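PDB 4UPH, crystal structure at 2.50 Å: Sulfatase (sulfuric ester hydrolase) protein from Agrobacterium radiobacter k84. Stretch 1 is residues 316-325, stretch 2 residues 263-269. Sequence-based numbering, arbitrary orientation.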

# COMPACT_ATOMS: atom_id res chain seq x y z
N LEU A 316 36.32 -18.19 0.77
CA LEU A 316 35.29 -17.54 1.56
C LEU A 316 35.73 -17.34 3.00
O LEU A 316 35.50 -16.26 3.56
CB LEU A 316 33.93 -18.28 1.48
CG LEU A 316 33.36 -18.52 0.06
CD1 LEU A 316 32.09 -19.35 0.11
CD2 LEU A 316 33.15 -17.22 -0.72
N SER A 317 36.43 -18.32 3.57
CA SER A 317 36.98 -18.23 4.94
C SER A 317 38.04 -17.11 5.03
O SER A 317 38.10 -16.40 6.04
CB SER A 317 37.54 -19.57 5.39
OG SER A 317 36.50 -20.46 5.79
N ALA A 318 38.83 -16.93 3.95
CA ALA A 318 39.86 -15.89 3.84
C ALA A 318 39.22 -14.50 3.76
O ALA A 318 39.69 -13.56 4.40
CB ALA A 318 40.74 -16.12 2.62
N ILE A 319 38.12 -14.38 2.99
CA ILE A 319 37.33 -13.16 2.84
C ILE A 319 36.74 -12.77 4.22
O ILE A 319 36.87 -11.61 4.64
CB ILE A 319 36.25 -13.35 1.73
CG1 ILE A 319 36.88 -13.20 0.32
CG2 ILE A 319 35.07 -12.39 1.91
CD1 ILE A 319 36.01 -13.69 -0.85
N ARG A 320 36.17 -13.77 4.95
CA ARG A 320 35.59 -13.56 6.28
C ARG A 320 36.60 -13.01 7.30
O ARG A 320 36.25 -12.15 8.12
CB ARG A 320 34.92 -14.83 6.76
CG ARG A 320 34.08 -14.64 8.01
CD ARG A 320 33.21 -15.84 8.29
NE ARG A 320 33.98 -17.01 8.72
CZ ARG A 320 33.43 -18.10 9.24
NH1 ARG A 320 32.11 -18.17 9.41
NH2 ARG A 320 34.19 -19.13 9.60
N ALA A 321 37.85 -13.51 7.25
CA ALA A 321 38.97 -13.10 8.11
C ALA A 321 39.27 -11.60 7.92
O ALA A 321 39.47 -10.89 8.90
CB ALA A 321 40.22 -13.93 7.78
N ILE A 322 39.24 -11.13 6.67
CA ILE A 322 39.42 -9.72 6.30
C ILE A 322 38.19 -8.90 6.78
O ILE A 322 38.37 -7.86 7.41
CB ILE A 322 39.70 -9.54 4.77
CG1 ILE A 322 40.94 -10.36 4.33
CG2 ILE A 322 39.84 -8.05 4.39
CD1 ILE A 322 41.07 -10.61 2.84
N TYR A 323 36.97 -9.42 6.51
CA TYR A 323 35.70 -8.81 6.94
C TYR A 323 35.69 -8.57 8.45
O TYR A 323 35.34 -7.47 8.90
CB TYR A 323 34.51 -9.66 6.51
CG TYR A 323 33.16 -9.15 6.97
CD1 TYR A 323 32.61 -7.99 6.42
CD2 TYR A 323 32.40 -9.86 7.89
CE1 TYR A 323 31.34 -7.54 6.79
CE2 TYR A 323 31.13 -9.42 8.26
CZ TYR A 323 30.60 -8.27 7.70
OH TYR A 323 29.35 -7.83 8.07
N TYR A 324 36.09 -9.60 9.23
CA TYR A 324 36.17 -9.55 10.69
C TYR A 324 37.15 -8.45 11.14
O TYR A 324 36.87 -7.74 12.11
CB TYR A 324 36.56 -10.93 11.27
CG TYR A 324 35.43 -11.94 11.32
CD1 TYR A 324 34.17 -11.64 10.78
CD2 TYR A 324 35.61 -13.19 11.91
CE1 TYR A 324 33.13 -12.56 10.84
CE2 TYR A 324 34.57 -14.12 11.96
CZ TYR A 324 33.33 -13.80 11.42
OH TYR A 324 32.31 -14.71 11.46
N GLY A 325 38.25 -8.29 10.38
CA GLY A 325 39.24 -7.25 10.63
C GLY A 325 38.72 -5.87 10.27
O GLY A 325 39.01 -4.89 10.96
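Stretch 2 263-269: MFTPSDG

Stretch 2 is an irregular segment laid along one side of the helix 316-325; from Met 263 to Pro 266 it runs against the helix direction, and the turn then brings Asp 268 and Gly 269 back toward Arg 320 and Tyr 324. The register makes the antiparallel part plain: CA of Met 263 is 6.1 Å from CA of Gly 325, CA of Phe 264 is 5.1 Å from CA of Ala 321, and CA of Pro 266 is 4.6 Å from CA of Ala 318. Phe 264 and Thr 265 are extended; a type I turn from Thr 265 to Asp 268 then folds the chain, closed by the bond from Asp 268 N to Thr 265 O at 3.0 Å, and Gly 269 leaves with a positive phi.

Where the two come closest, the helix presents small residues. Ala 321 points its methyl group toward stretch 2, with CB 3.5 Å from O of Phe 264 and 3.8 Å from N of Pro 266, so that the loop backbone itself rests on the helix. The Phe 264 ring also comes near the helix backbone at Gly 325: N of Gly 325 is 3.7 Å from CD1 of Phe 264.

Phe 264 is the principal bump, with more of its surface covered by the helix than any other residue of stretch 2 (85 Å²). Tyr 324 CB lies over the face of its ring, 3.9 Å from the centroid and 16° off the normal, while the Tyr 324 ring turns its edge toward that face, the centroids 6.0 Å apart and the planes at 80°. A flat, apolar ring can thus receive both an aliphatic carbon and an aromatic edge.

Pro 266 packs one turn of helix away. CG of Pro 266 is 4.3 Å from CB of Ala 318, and CD of Pro 266 is 4.3 Å from CB of Ala 321, a compact ring against the methyl of Ala 321 and the backbone of Ala 318, whose own CB points away. Its phi of -52° also suits the turn. Ser 317, also a small residue, brings CB to 3.4 Å from O of Pro 266.

At the end of the turn, the long side chain of Arg 320 reaches the loop backbone. NH2 of Arg 320 makes a weak hydrogen bond to O of Asp 268, 3.2 Å away, and CA of Gly 269 lies over one face of the guanidinium. Here glycine is doubly apt: a CB would fall 2.4 Å from NH2 of Arg 320, and at these backbone angles it would jam against the preceding carbonyl.

Waters bridge polar atoms of the two stretches. Water 1 links N of Phe 264 and O of Ala 321, at 2.8 Å from each; water 2 lies 2.7 Å from O of Pro 266 and 2.8 Å from both OG of Ser 317 and NH2 of Arg 320.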

# COMPACT_ATOMS: atom_id res chain seq x y z
N MET A 263 44.77 -9.75 11.57
CA MET A 263 44.22 -9.86 12.92
C MET A 263 43.42 -11.19 13.14
O MET A 263 43.35 -11.69 14.27
CB MET A 263 43.35 -8.63 13.19
CG MET A 263 42.76 -8.57 14.57
SD MET A 263 41.82 -7.07 14.89
CE MET A 263 43.22 -5.88 15.22
N PHE A 264 42.85 -11.75 12.06
CA PHE A 264 42.06 -12.98 12.12
C PHE A 264 42.53 -13.99 11.10
O PHE A 264 42.91 -13.65 9.97
CB PHE A 264 40.56 -12.68 11.93
CG PHE A 264 39.97 -11.79 12.98
CD1 PHE A 264 39.97 -10.40 12.83
CD2 PHE A 264 39.39 -12.32 14.12
CE1 PHE A 264 39.39 -9.57 13.80
CE2 PHE A 264 38.83 -11.49 15.10
CZ PHE A 264 38.84 -10.12 14.94
N THR A 265 42.49 -15.24 11.49
CA THR A 265 42.92 -16.37 10.68
C THR A 265 41.73 -16.92 9.92
O THR A 265 40.67 -17.11 10.53
CB THR A 265 43.50 -17.47 11.61
OG1 THR A 265 44.30 -16.88 12.64
CG2 THR A 265 44.29 -18.53 10.85
N PRO A 266 41.89 -17.27 8.64
CA PRO A 266 40.77 -17.86 7.89
C PRO A 266 40.10 -19.06 8.56
O PRO A 266 38.88 -19.16 8.49
CB PRO A 266 41.40 -18.24 6.55
CG PRO A 266 42.52 -17.30 6.40
CD PRO A 266 43.07 -17.10 7.78
N SER A 267 40.89 -19.93 9.23
CA SER A 267 40.43 -21.13 9.95
C SER A 267 39.49 -20.82 11.14
O SER A 267 38.63 -21.64 11.46
CB SER A 267 41.60 -21.99 10.39
OG SER A 267 42.57 -21.25 11.12
N ASP A 268 39.62 -19.62 11.75
CA ASP A 268 38.75 -19.15 12.84
C ASP A 268 37.32 -18.93 12.33
O ASP A 268 37.03 -19.13 11.14
CB ASP A 268 39.28 -17.82 13.42
CG ASP A 268 40.67 -17.82 14.03
OD1 ASP A 268 41.25 -18.93 14.20
OD2 ASP A 268 41.16 -16.71 14.39
N GLY A 269 36.44 -18.49 13.22
CA GLY A 269 35.06 -18.20 12.85
C GLY A 269 34.09 -19.35 12.99
O GLY A 269 34.47 -20.52 12.89
O HOH W 1 42.05 -10.29 9.84
O HOH W 2 36.49 -20.38 8.55
O HOH W 3 37.07 -16.81 8.65